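Side-chain contact in golgi autoantigen, golgin subfamily A member 4 (Homo sapiens, PDB 1UPT), which takes part in vesicular trafficking at the Golgi, including endosome-to-Golgi transport, and binds small GTPases, the GRIP domain being the part described here: residues B[11-16]-B[24-29]. Sequence-based numbering, arbitrary orientation.
Sequences RKVLFE and KTMAKV
Met-26, present here as selenomethionine, leans from helix 23-33 onto the backbone and side chain of Val-13 in helix 5-18. Its CG lies 3.8 Å from Val-13 O, and its SE sits 4.0 Å from Val-13 CG1. Bends at chi2 (-51°) and again at chi3 keep the selenium alongside Val-13, close to its carbonyl oxygen as well as to CG1; a long, flexible, unbranched residue can lie along both a backbone carbonyl and a methyl. Glu-16 joins through its aliphatic root alone, CB resting 4.0 Å from Met-26 CG, while the bent chain carries the carboxylate away to a salt bridge with Arg-21. One turn after Met-26, Val-29 offers CG1, set anti to its backbone N (chi1 175°), to both methyls of Val-13, at 3.8 Å from CG1 and 3.9 Å from CG2. A beta-branched residue presents its methyls close to its own helix, and these two short chains meet methyl to methyl. The segment axes approach to 9.3 Å at 143° between their N-to-C directions, roughly antiparallel, as helices 5-18 and 23-33 form a helical hairpin of the GRIP domain. Val-13, Met-26 and Val-29 also pack against another protein's chain, so the same apolar residues serve the hairpin and the complex. With no hydrogen bond between the two segments, their contact depends on van der Waals fit and the burial of apolar surface.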
ATOM      1  N   ARG B  11       5.470   1.603  -3.614  1.00 25.46           N
ATOM      2  CA  ARG B  11       5.946   2.973  -3.391  1.00 26.66           C
ATOM      3  C   ARG B  11       5.694   3.889  -4.571  1.00 26.48           C
ATOM      4  O   ARG B  11       5.296   5.040  -4.399  1.00 26.92           O
ATOM      5  CB  ARG B  11       7.459   2.996  -3.061  1.00 26.40           C
ATOM      6  CG  ARG B  11       7.804   2.634  -1.627  1.00 28.12           C
ATOM      7  CD  ARG B  11       9.227   3.075  -1.210  1.00 31.63           C
ATOM      8  NE  ARG B  11      10.246   2.335  -1.957  1.00 30.96           N
ATOM      9  CZ  ARG B  11      10.754   1.160  -1.610  1.00 32.59           C
ATOM     10  NH1 ARG B  11      10.351   0.539  -0.514  1.00 31.33           N
ATOM     11  NH2 ARG B  11      11.665   0.584  -2.389  1.00 34.47           N
ATOM     12  N   LYS B  12       5.933   3.382  -5.771  1.00 26.66           N
ATOM     13  CA  LYS B  12       5.659   4.120  -6.997  1.00 27.39           C
ATOM     14  C   LYS B  12       4.160   4.443  -7.086  1.00 26.42           C
ATOM     15  O   LYS B  12       3.764   5.579  -7.333  1.00 25.89           O
ATOM     16  CB  LYS B  12       6.108   3.275  -8.197  1.00 28.41           C
ATOM     17  CG  LYS B  12       5.642   3.788  -9.550  1.00 31.90           C
ATOM     18  CD  LYS B  12       6.681   4.684 -10.230  1.00 35.50           C
ATOM     19  CE  LYS B  12       5.998   5.673 -11.166  1.00 37.56           C
ATOM     20  NZ  LYS B  12       6.970   6.607 -11.756  1.00 40.45           N
ATOM     21  N   VAL B  13       3.347   3.429  -6.837  1.00 25.21           N
ATOM     22  CA  VAL B  13       1.899   3.540  -6.960  1.00 25.38           C
ATOM     23  C   VAL B  13       1.312   4.408  -5.830  1.00 24.45           C
ATOM     24  O   VAL B  13       0.440   5.245  -6.052  1.00 24.14           O
ATOM     25  CB  VAL B  13       1.310   2.125  -6.966  1.00 25.26           C
ATOM     26  CG1 VAL B  13      -0.158   2.137  -6.744  1.00 27.49           C
ATOM     27  CG2 VAL B  13       1.680   1.436  -8.250  1.00 26.82           C
ATOM     28  N   LEU B  14       1.814   4.234  -4.621  1.00 25.13           N
ATOM     29  CA  LEU B  14       1.287   4.970  -3.482  1.00 25.59           C
ATOM     30  C   LEU B  14       1.710   6.409  -3.549  1.00 26.67           C
ATOM     31  O   LEU B  14       0.994   7.269  -3.087  1.00 27.53           O
ATOM     32  CB  LEU B  14       1.716   4.364  -2.150  1.00 25.56           C
ATOM     33  CG  LEU B  14       0.721   3.316  -1.681  1.00 26.70           C
ATOM     34  CD1 LEU B  14       1.361   2.448  -0.671  1.00 28.48           C
ATOM     35  CD2 LEU B  14      -0.564   3.956  -1.152  1.00 27.59           C
ATOM     36  N   PHE B  15       2.868   6.679  -4.142  1.00 27.38           N
ATOM     37  CA  PHE B  15       3.319   8.046  -4.233  1.00 28.08           C
ATOM     38  C   PHE B  15       2.380   8.829  -5.134  1.00 27.41           C
ATOM     39  O   PHE B  15       1.912   9.879  -4.744  1.00 27.39           O
ATOM     40  CB  PHE B  15       4.771   8.151  -4.705  1.00 29.06           C
ATOM     41  CG  PHE B  15       5.250   9.574  -4.811  1.00 31.53           C
ATOM     42  CD1 PHE B  15       5.362  10.366  -3.675  1.00 33.04           C
ATOM     43  CD2 PHE B  15       5.548  10.134  -6.050  1.00 35.18           C
ATOM     44  CE1 PHE B  15       5.766  11.688  -3.765  1.00 33.94           C
ATOM     45  CE2 PHE B  15       5.962  11.463  -6.150  1.00 35.79           C
ATOM     46  CZ  PHE B  15       6.071  12.242  -4.997  1.00 34.57           C
ATOM     47  N   GLU B  16       2.081   8.292  -6.315  1.00 26.54           N
ATOM     48  CA  GLU B  16       1.101   8.927  -7.213  1.00 26.85           C
ATOM     49  C   GLU B  16      -0.264   9.100  -6.534  1.00 25.32           C
ATOM     50  O   GLU B  16      -0.841  10.172  -6.560  1.00 25.11           O
ATOM     51  CB  GLU B  16       0.946   8.153  -8.527  1.00 26.88           C
ATOM     52  CG  GLU B  16       2.235   7.966  -9.318  1.00 29.10           C
ATOM     53  CD  GLU B  16       2.803   9.296  -9.766  1.00 33.33           C
ATOM     54  OE1 GLU B  16       2.163   9.928 -10.626  1.00 37.73           O
ATOM     55  OE2 GLU B  16       3.837   9.733  -9.218  1.00 36.48           O
ATOM     56  N   LYS B  24      -8.043   7.019  -9.131  1.00 23.53           N
ATOM     57  CA  LYS B  24      -8.868   5.837  -9.350  1.00 24.24           C
ATOM     58  C   LYS B  24      -8.070   4.630  -9.789  1.00 23.10           C
ATOM     59  O   LYS B  24      -8.231   3.530  -9.239  1.00 22.54           O
ATOM     60  CB  LYS B  24      -9.975   6.064 -10.397  1.00 24.47           C
ATOM     61  CG  LYS B  24     -11.193   5.134 -10.132  1.00 28.95           C
ATOM     62  CD  LYS B  24     -11.916   4.699 -11.383  1.00 35.40           C
ATOM     63  CE  LYS B  24     -13.039   3.684 -11.027  1.00 37.47           C
ATOM     64  NZ  LYS B  24     -14.194   3.750 -11.965  1.00 39.58           N
ATOM     65  N   THR B  25      -7.216   4.849 -10.777  1.00 22.83           N
ATOM     66  CA  THR B  25      -6.378   3.785 -11.284  1.00 22.40           C
ATOM     67  C   THR B  25      -5.476   3.252 -10.188  1.00 22.16           C
ATOM     68  O   THR B  25      -5.405   2.046  -9.980  1.00 21.63           O
ATOM     69  CB  THR B  25      -5.575   4.253 -12.471  1.00 22.70           C
ATOM     70  OG1 THR B  25      -6.473   4.685 -13.510  1.00 25.11           O
ATOM     71  CG2 THR B  25      -4.800   3.065 -13.068  1.00 21.21           C
HETATM   72  N   MSE B  26      -4.820   4.168  -9.486  1.00 21.39           N
HETATM   73  CA  MSE B  26      -3.942   3.809  -8.369  1.00 21.56           C
HETATM   74  C   MSE B  26      -4.709   3.056  -7.277  1.00 20.51           C
HETATM   75  O   MSE B  26      -4.168   2.128  -6.684  1.00 19.79           O
HETATM   76  CB  MSE B  26      -3.241   5.029  -7.776  1.00 21.88           C
HETATM   77  CG  MSE B  26      -2.262   5.823  -8.679  1.00 21.59           C
HETATM   78 SE   MSE B  26      -0.876   4.760  -9.610  1.00 25.87          SE
HETATM   79  CE  MSE B  26      -1.785   4.190 -11.248  1.00 26.16           C
ATOM     80  N   ALA B  27      -5.960   3.442  -6.997  1.00 19.34           N
ATOM     81  CA  ALA B  27      -6.729   2.747  -5.962  1.00 19.39           C
ATOM     82  C   ALA B  27      -7.009   1.316  -6.392  1.00 19.41           C
ATOM     83  O   ALA B  27      -6.943   0.387  -5.577  1.00 19.25           O
ATOM     84  CB  ALA B  27      -8.038   3.435  -5.663  1.00 19.82           C
ATOM     85  N   LYS B  28      -7.333   1.128  -7.671  1.00 18.81           N
ATOM     86  CA  LYS B  28      -7.447  -0.236  -8.196  1.00 19.79           C
ATOM     87  C   LYS B  28      -6.145  -1.040  -8.040  1.00 19.30           C
ATOM     88  O   LYS B  28      -6.151  -2.204  -7.628  1.00 19.47           O
ATOM     89  CB  LYS B  28      -7.836  -0.228  -9.666  1.00 19.52           C
ATOM     90  CG  LYS B  28      -9.239   0.262  -9.891  1.00 22.12           C
ATOM     91  CD  LYS B  28      -9.504   0.586 -11.354  1.00 27.30           C
ATOM     92  CE  LYS B  28      -9.861  -0.633 -12.143  1.00 30.61           C
ATOM     93  NZ  LYS B  28     -10.390  -0.167 -13.485  1.00 34.98           N
ATOM     94  N   VAL B  29      -5.028  -0.428  -8.401  1.00 19.42           N
ATOM     95  CA  VAL B  29      -3.765  -1.129  -8.305  1.00 20.78           C
ATOM     96  C   VAL B  29      -3.439  -1.522  -6.834  1.00 20.43           C
ATOM     97  O   VAL B  29      -3.050  -2.642  -6.568  1.00 20.00           O
ATOM     98  CB  VAL B  29      -2.594  -0.288  -8.825  1.00 21.49           C
ATOM     99  CG1 VAL B  29      -1.295  -1.022  -8.599  1.00 21.97           C
ATOM    100  CG2 VAL B  29      -2.748   0.045 -10.309  1.00 21.88           C
TER